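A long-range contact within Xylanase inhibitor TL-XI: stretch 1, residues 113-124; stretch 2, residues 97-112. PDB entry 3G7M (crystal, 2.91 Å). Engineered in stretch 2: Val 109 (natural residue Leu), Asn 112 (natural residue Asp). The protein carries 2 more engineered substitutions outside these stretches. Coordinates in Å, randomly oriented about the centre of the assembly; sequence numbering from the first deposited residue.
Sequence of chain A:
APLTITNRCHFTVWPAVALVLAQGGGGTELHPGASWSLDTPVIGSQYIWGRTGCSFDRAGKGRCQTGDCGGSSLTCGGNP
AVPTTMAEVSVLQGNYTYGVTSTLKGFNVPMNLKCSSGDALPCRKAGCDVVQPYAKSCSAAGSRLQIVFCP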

ATOM      1  N   LEU A 113       3.733   5.945   5.867  1.00 24.12           N
ATOM      2  CA  LEU A 113       4.850   5.555   5.002  1.00 22.41           C
ATOM      3  C   LEU A 113       6.106   6.146   5.587  1.00 22.21           C
ATOM      4  O   LEU A 113       6.168   7.366   5.849  1.00 22.26           O
ATOM      5  CB  LEU A 113       4.645   6.071   3.585  1.00 22.30           C
ATOM      6  CG  LEU A 113       3.539   5.376   2.766  1.00 22.53           C
ATOM      7  CD1 LEU A 113       2.118   5.782   3.224  1.00 22.99           C
ATOM      8  CD2 LEU A 113       3.697   5.686   1.287  1.00 22.00           C
ATOM      9  N   LYS A 114       7.095   5.290   5.828  1.00 22.00           N
ATOM     10  CA  LYS A 114       8.383   5.768   6.336  1.00 22.00           C
ATOM     11  C   LYS A 114       9.632   5.079   5.750  1.00 22.00           C
ATOM     12  O   LYS A 114       9.599   3.915   5.352  1.00 22.00           O
ATOM     13  CB  LYS A 114       8.417   5.782   7.883  1.00 22.00           C
ATOM     14  CG  LYS A 114       8.092   4.460   8.550  1.00 22.85           C
ATOM     15  CD  LYS A 114       7.992   4.589  10.069  1.00 24.80           C
ATOM     16  CE  LYS A 114       6.635   5.167  10.459  1.00 26.36           C
ATOM     17  NZ  LYS A 114       6.477   5.173  11.921  1.00 27.72           N
ATOM     18  N   CYS A 115      10.730   5.834   5.708  1.00 22.00           N
ATOM     19  CA  CYS A 115      12.003   5.327   5.262  1.00 22.00           C
ATOM     20  C   CYS A 115      13.049   5.477   6.354  1.00 22.00           C
ATOM     21  O   CYS A 115      13.027   6.461   7.111  1.00 22.00           O
ATOM     22  CB  CYS A 115      12.453   6.073   4.018  1.00 22.00           C
ATOM     23  SG  CYS A 115      13.632   5.124   3.069  1.00 22.92           S
ATOM     24  N   SER A 116      13.969   4.506   6.418  1.00 22.00           N
ATOM     25  CA  SER A 116      15.042   4.513   7.405  1.00 21.89           C
ATOM     26  C   SER A 116      16.040   5.659   7.163  1.00 21.57           C
ATOM     27  O   SER A 116      16.836   6.005   8.040  1.00 21.18           O
ATOM     28  CB  SER A 116      15.746   3.154   7.421  1.00 22.00           C
ATOM     29  OG  SER A 116      16.292   2.828   6.153  1.00 22.00           O
ATOM     30  N   SER A 117      15.963   6.238   5.965  1.00 21.62           N
ATOM     31  CA  SER A 117      16.786   7.369   5.556  1.00 22.00           C
ATOM     32  C   SER A 117      15.968   8.645   5.362  1.00 22.00           C
ATOM     33  O   SER A 117      16.517   9.765   5.293  1.00 22.00           O
ATOM     34  CB  SER A 117      17.529   7.025   4.254  1.00 22.00           C
ATOM     35  OG  SER A 117      18.370   5.923   4.512  1.00 22.00           O
ATOM     36  N   GLY A 118      14.648   8.476   5.294  1.00 21.48           N
ATOM     37  CA  GLY A 118      13.800   9.600   5.040  1.00 21.56           C
ATOM     38  C   GLY A 118      12.970   9.967   6.233  1.00 21.49           C
ATOM     39  O   GLY A 118      13.096   9.354   7.295  1.00 21.82           O
ATOM     40  N   ASP A 119      12.117  10.968   6.041  1.00 21.00           N
ATOM     41  CA  ASP A 119      11.234  11.423   7.075  1.00 20.76           C
ATOM     42  C   ASP A 119       9.899  10.744   6.949  1.00 20.50           C
ATOM     43  O   ASP A 119       9.507  10.314   5.880  1.00 20.35           O
ATOM     44  CB  ASP A 119      11.040  12.921   6.965  1.00 21.28           C
ATOM     45  CG  ASP A 119      12.300  13.674   7.220  1.00 22.00           C
ATOM     46  OD1 ASP A 119      13.059  13.248   8.103  1.00 23.22           O
ATOM     47  OD2 ASP A 119      12.537  14.687   6.537  1.00 22.43           O
ATOM     48  N   ALA A 120       9.194  10.681   8.065  1.00 20.41           N
ATOM     49  CA  ALA A 120       7.910  10.024   8.134  1.00 20.33           C
ATOM     50  C   ALA A 120       6.824  10.809   7.354  1.00 19.99           C
ATOM     51  O   ALA A 120       6.791  12.042   7.406  1.00 19.88           O
ATOM     52  CB  ALA A 120       7.524   9.849   9.616  1.00 20.41           C
ATOM     53  N   LEU A 121       5.953  10.077   6.644  1.00 19.48           N
ATOM     54  CA  LEU A 121       4.790  10.643   5.955  1.00 19.08           C
ATOM     55  C   LEU A 121       3.465  10.068   6.492  1.00 19.04           C
ATOM     56  O   LEU A 121       3.087   8.979   6.099  1.00 18.89           O
ATOM     57  CB  LEU A 121       4.898  10.379   4.453  1.00 18.72           C
ATOM     58  CG  LEU A 121       3.920  11.115   3.531  1.00 18.91           C
ATOM     59  CD1 LEU A 121       4.240  12.597   3.433  1.00 18.97           C
ATOM     60  CD2 LEU A 121       3.933  10.505   2.163  1.00 18.80           C
ATOM     61  N   PRO A 122       2.766  10.793   7.402  1.00 19.16           N
ATOM     62  CA  PRO A 122       1.542  10.272   8.005  1.00 19.49           C
ATOM     63  C   PRO A 122       0.295  10.500   7.148  1.00 20.26           C
ATOM     64  O   PRO A 122       0.217  11.482   6.394  1.00 20.07           O
ATOM     65  CB  PRO A 122       1.413  11.075   9.302  1.00 19.21           C
ATOM     66  CG  PRO A 122       2.050  12.370   9.007  1.00 19.27           C
ATOM     67  CD  PRO A 122       3.088  12.140   7.911  1.00 19.23           C
ATOM     68  N   CYS A 123      -0.665   9.581   7.296  1.00 20.79           N
ATOM     69  CA  CYS A 123      -2.004   9.682   6.732  1.00 21.18           C
ATOM     70  C   CYS A 123      -3.020   8.916   7.596  1.00 21.33           C
ATOM     71  O   CYS A 123      -3.350   7.758   7.307  1.00 21.31           O
ATOM     72  CB  CYS A 123      -2.011   9.146   5.308  1.00 20.98           C
ATOM     73  SG  CYS A 123      -3.572   9.527   4.448  1.00 23.63           S
ATOM     74  N   ARG A 124      -3.514   9.566   8.653  1.00 21.91           N
ATOM     75  CA  ARG A 124      -4.270   8.866   9.712  1.00 22.41           C
ATOM     76  C   ARG A 124      -5.790   9.015   9.685  1.00 22.60           C
ATOM     77  O   ARG A 124      -6.506   8.184  10.251  1.00 22.55           O
ATOM     78  CB  ARG A 124      -3.682   9.198  11.078  1.00 22.65           C
ATOM     79  CG  ARG A 124      -2.234   8.673  11.186  1.00 22.31           C
ATOM     80  CD  ARG A 124      -1.588   9.057  12.478  1.00 22.12           C
ATOM     81  NE  ARG A 124      -0.219   8.531  12.513  1.00 23.81           N
ATOM     82  CZ  ARG A 124       0.610   8.610  13.559  1.00 24.44           C
ATOM     83  NH1 ARG A 124       0.239   9.213  14.703  1.00 24.74           N
ATOM     84  NH2 ARG A 124       1.831   8.092  13.456  1.00 24.30           N
TER
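Stretch 2 (97-112) TYGVTSTLKGFNVPMN

Stretch 2 meets the hairpin of stretch 1 twice: the strand that carries Tyr 98 and Val 100 packs against it through side chains, and strand 111-112, which runs on into Leu 113, pairs with strand 121-123. Within stretch 1 the hairpin is held by Leu 113 N to Leu 121 O (3.1 Å) and Leu 121 N to Leu 113 O (2.8 Å). The strand of Tyr 98 and Val 100 runs nearly parallel to strand 121-123 (signed crossing angle 16°, closest axial approach 7.9 Å) and nearly antiparallel to strand 113-115 (166°, 7.7 Å). At these separations side chains fill the gap: Leu 113 CD1 lies 3.8 Å from Val 100 CB, and Leu 121 CD2 lies 3.7 Å from Val 100 CG1.

Tyr 98, buried and pointing toward stretch 1, reaches the turn of the hairpin. Its OH donates to Asp 119 O (2.9 Å), a backbone acceptor near the plane of the ring, at its edge. Gly 118 CA is 3.5 Å from Tyr 98 OH; a CB there would clash with this hydroxyl. Along the ring, Leu 113 CB sits 3.8 Å from Tyr 98 CD2, and Cys 115 CB is 3.6 Å from Tyr 98 CE1 and 3.3 Å from Tyr 98 OH.

Antiparallel pairing extends the hairpin beyond Leu 113. Cys 123 and Met 111 form a hydrogen-bonded pair in which both backbone groups of each residue are used: Met 111 N donates to Cys 123 O (2.6 Å), and Cys 123 N to Met 111 O (2.8 Å). Pro 122 faces Asn 112 in the neighbouring non-hydrogen-bonded pair. Each end of the side-chain amide of the engineered Asn 112 makes a hydrogen bond: ND2 donates to Met 111 O (2.7 Å), which thus accepts twice, while OD1 accepts from Arg 124 NH2 (3.1 Å), near the guanidinium plane. Beyond the pairing, Arg 124 O rests 3.3 Å from Pro 110 CB and 3.3 Å from Phe 107 CZ.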

ATOM      1  N   THR A  97      10.950   7.295  -3.600  1.00 20.14           N
ATOM      2  CA  THR A  97      10.035   8.394  -3.229  1.00 19.55           C
ATOM      3  C   THR A  97       8.747   7.727  -2.878  1.00 19.15           C
ATOM      4  O   THR A  97       8.350   6.759  -3.537  1.00 19.52           O
ATOM      5  CB  THR A  97       9.738   9.366  -4.396  1.00 19.40           C
ATOM      6  OG1 THR A  97       9.271   8.636  -5.546  1.00 20.14           O
ATOM      7  CG2 THR A  97      11.012  10.118  -4.818  1.00 20.33           C
ATOM      8  N   TYR A  98       8.090   8.220  -1.837  1.00 18.67           N
ATOM      9  CA  TYR A  98       6.859   7.578  -1.353  1.00 18.31           C
ATOM     10  C   TYR A  98       5.767   8.605  -1.021  1.00 18.42           C
ATOM     11  O   TYR A  98       5.995   9.546  -0.282  1.00 18.59           O
ATOM     12  CB  TYR A  98       7.156   6.635  -0.172  1.00 18.00           C
ATOM     13  CG  TYR A  98       8.104   7.215   0.867  1.00 17.74           C
ATOM     14  CD1 TYR A  98       9.476   7.224   0.668  1.00 15.24           C
ATOM     15  CD2 TYR A  98       7.616   7.762   2.042  1.00 18.76           C
ATOM     16  CE1 TYR A  98      10.320   7.768   1.591  1.00 15.87           C
ATOM     17  CE2 TYR A  98       8.469   8.322   2.976  1.00 18.29           C
ATOM     18  CZ  TYR A  98       9.822   8.320   2.745  1.00 17.56           C
ATOM     19  OH  TYR A  98      10.683   8.869   3.680  1.00 19.16           O
ATOM     20  N   GLY A  99       4.589   8.439  -1.607  1.00 18.44           N
ATOM     21  CA  GLY A  99       3.498   9.399  -1.443  1.00 18.16           C
ATOM     22  C   GLY A  99       2.203   8.687  -1.144  1.00 18.31           C
ATOM     23  O   GLY A  99       2.106   7.473  -1.293  1.00 18.23           O
ATOM     24  N   VAL A 100       1.203   9.432  -0.700  1.00 18.55           N
ATOM     25  CA  VAL A 100      -0.006   8.802  -0.224  1.00 19.08           C
ATOM     26  C   VAL A 100      -1.098   9.804  -0.380  1.00 18.77           C
ATOM     27  O   VAL A 100      -0.847  11.002  -0.329  1.00 18.93           O
ATOM     28  CB  VAL A 100       0.156   8.333   1.292  1.00 19.87           C
ATOM     29  CG1 VAL A 100       0.357   9.532   2.252  1.00 20.14           C
ATOM     30  CG2 VAL A 100      -1.008   7.388   1.764  1.00 21.12           C
ATOM     31  N   THR A 101      -2.315   9.310  -0.568  1.00 19.14           N
ATOM     32  CA  THR A 101      -3.524  10.153  -0.556  1.00 18.88           C
ATOM     33  C   THR A 101      -4.690   9.534   0.201  1.00 18.59           C
ATOM     34  O   THR A 101      -4.822   8.325   0.264  1.00 18.91           O
ATOM     35  CB  THR A 101      -3.986  10.467  -1.972  1.00 18.88           C
ATOM     36  OG1 THR A 101      -5.199  11.251  -1.901  1.00 20.19           O
ATOM     37  CG2 THR A 101      -4.244   9.192  -2.762  1.00 18.12           C
ATOM     38  N   SER A 102      -5.544  10.365   0.770  1.00 18.59           N
ATOM     39  CA  SER A 102      -6.799   9.880   1.339  1.00 17.98           C
ATOM     40  C   SER A 102      -7.927  10.829   0.885  1.00 18.59           C
ATOM     41  O   SER A 102      -8.901  11.080   1.596  1.00 18.86           O
ATOM     42  CB  SER A 102      -6.677   9.742   2.849  1.00 16.81           C
ATOM     43  OG  SER A 102      -6.489  11.011   3.421  1.00 16.13           O
ATOM     44  N   THR A 103      -7.786  11.348  -0.325  1.00 19.03           N
ATOM     45  CA  THR A 103      -8.787  12.227  -0.854  1.00 20.08           C
ATOM     46  C   THR A 103      -9.261  11.748  -2.214  1.00 20.59           C
ATOM     47  O   THR A 103     -10.439  11.932  -2.567  1.00 21.42           O
ATOM     48  CB  THR A 103      -8.286  13.680  -0.902  1.00 20.22           C
ATOM     49  OG1 THR A 103      -7.528  13.936   0.281  1.00 20.71           O
ATOM     50  CG2 THR A 103      -9.456  14.699  -0.961  1.00 20.60           C
ATOM     51  N   LEU A 104      -8.357  11.134  -2.976  1.00 20.63           N
ATOM     52  CA  LEU A 104      -8.643  10.790  -4.372  1.00 20.46           C
ATOM     53  C   LEU A 104      -9.664   9.671  -4.486  1.00 20.79           C
ATOM     54  O   LEU A 104     -10.593   9.755  -5.320  1.00 21.22           O
ATOM     55  CB  LEU A 104      -7.359  10.437  -5.121  1.00 20.04           C
ATOM     56  CG  LEU A 104      -7.547   9.689  -6.440  1.00 19.95           C
ATOM     57  CD1 LEU A 104      -8.133  10.597  -7.508  1.00 20.13           C
ATOM     58  CD2 LEU A 104      -6.238   9.059  -6.911  1.00 20.26           C
ATOM     59  N   LYS A 105      -9.485   8.637  -3.643  1.00 20.84           N
ATOM     60  CA  LYS A 105     -10.316   7.439  -3.709  1.00 21.02           C
ATOM     61  C   LYS A 105     -10.967   7.195  -2.357  1.00 20.71           C
ATOM     62  O   LYS A 105     -11.540   6.115  -2.116  1.00 21.10           O
ATOM     63  CB  LYS A 105      -9.478   6.191  -4.089  1.00 21.90           C
ATOM     64  CG  LYS A 105      -9.055   5.999  -5.580  1.00 22.00           C
ATOM     65  CD  LYS A 105     -10.174   5.403  -6.411  1.00 22.50           C
ATOM     66  CE  LYS A 105      -9.794   5.296  -7.875  1.00 23.45           C
ATOM     67  NZ  LYS A 105      -8.800   4.222  -8.060  1.00 23.75           N
ATOM     68  N   GLY A 106     -10.868   8.187  -1.470  1.00 20.25           N
ATOM     69  CA  GLY A 106     -11.499   8.120  -0.147  1.00 19.35           C
ATOM     70  C   GLY A 106     -10.522   7.705   0.934  1.00 18.99           C
ATOM     71  O   GLY A 106      -9.313   7.883   0.779  1.00 19.01           O
ATOM     72  N   PHE A 107     -11.045   7.129   2.020  1.00 18.76           N
ATOM     73  CA  PHE A 107     -10.226   6.675   3.137  1.00 18.25           C
ATOM     74  C   PHE A 107     -10.831   5.461   3.772  1.00 18.57           C
ATOM     75  O   PHE A 107     -12.020   5.471   4.104  1.00 19.18           O
ATOM     76  CB  PHE A 107     -10.149   7.775   4.174  1.00 18.22           C
ATOM     77  CG  PHE A 107      -9.439   7.389   5.426  1.00 17.74           C
ATOM     78  CD1 PHE A 107     -10.141   6.898   6.522  1.00 17.63           C
ATOM     79  CD2 PHE A 107      -8.079   7.536   5.517  1.00 17.77           C
ATOM     80  CE1 PHE A 107      -9.495   6.540   7.672  1.00 17.64           C
ATOM     81  CE2 PHE A 107      -7.425   7.188   6.667  1.00 19.02           C
ATOM     82  CZ  PHE A 107      -8.131   6.691   7.750  1.00 18.56           C
ATOM     83  N   ASN A 108     -10.016   4.419   3.963  1.00 19.39           N
ATOM     84  CA  ASN A 108     -10.469   3.190   4.634  1.00 19.89           C
ATOM     85  C   ASN A 108      -9.623   2.774   5.801  1.00 20.10           C
ATOM     86  O   ASN A 108     -10.141   2.430   6.844  1.00 20.20           O
ATOM     87  CB  ASN A 108     -10.598   2.021   3.654  1.00 20.04           C
ATOM     88  CG  ASN A 108      -9.277   1.581   3.079  1.00 19.53           C
ATOM     89  OD1 ASN A 108      -8.357   2.370   2.938  1.00 20.39           O
ATOM     90  ND2 ASN A 108      -9.184   0.308   2.731  1.00 20.09           N
ATOM     91  N   VAL A 109      -8.316   2.801   5.609  1.00 21.02           N
ATOM     92  CA  VAL A 109      -7.376   2.366   6.630  1.00 22.29           C
ATOM     93  C   VAL A 109      -6.330   3.512   6.776  1.00 22.78           C
ATOM     94  O   VAL A 109      -5.818   4.023   5.775  1.00 22.96           O
ATOM     95  CB  VAL A 109      -6.743   0.910   6.319  1.00 22.20           C
ATOM     96  CG1 VAL A 109      -5.844   0.481   7.405  1.00 23.95           C
ATOM     97  CG2 VAL A 109      -7.790  -0.206   6.164  1.00 21.98           C
ATOM     98  N   PRO A 110      -6.044   3.963   8.028  1.00 23.73           N
ATOM     99  CA  PRO A 110      -4.953   4.973   8.245  1.00 23.80           C
ATOM    100  C   PRO A 110      -3.563   4.436   7.891  1.00 23.78           C
ATOM    101  O   PRO A 110      -3.233   3.284   8.202  1.00 24.26           O
ATOM    102  CB  PRO A 110      -5.044   5.279   9.743  1.00 23.75           C
ATOM    103  CG  PRO A 110      -5.860   4.110  10.335  1.00 23.79           C
ATOM    104  CD  PRO A 110      -6.797   3.683   9.274  1.00 23.35           C
ATOM    105  N   MET A 111      -2.751   5.253   7.241  1.00 23.59           N
ATOM    106  CA  MET A 111      -1.448   4.775   6.829  1.00 23.79           C
ATOM    107  C   MET A 111      -0.295   5.612   7.346  1.00 24.06           C
ATOM    108  O   MET A 111      -0.440   6.795   7.610  1.00 23.72           O
ATOM    109  CB  MET A 111      -1.373   4.717   5.315  1.00 24.13           C
ATOM    110  CG  MET A 111      -2.027   3.532   4.680  1.00 24.83           C
ATOM    111  SD  MET A 111      -1.699   3.570   2.908  1.00 25.38           S
ATOM    112  CE  MET A 111      -2.802   2.238   2.434  1.00 26.37           C
ATOM    113  N   ASN A 112       0.864   4.974   7.470  1.00 24.75           N
ATOM    114  CA  ASN A 112       2.126   5.671   7.705  1.00 24.77           C
ATOM    115  C   ASN A 112       3.225   5.110   6.786  1.00 24.93           C
ATOM    116  O   ASN A 112       3.607   3.924   6.914  1.00 25.32           O
ATOM    117  CB  ASN A 112       2.554   5.525   9.165  1.00 24.70           C
ATOM    118  CG  ASN A 112       2.304   6.751   9.964  1.00 25.22           C
ATOM    119  OD1 ASN A 112       3.079   7.083  10.861  1.00 23.61           O
ATOM    120  ND2 ASN A 112       1.210   7.441   9.662  1.00 26.40           N
TER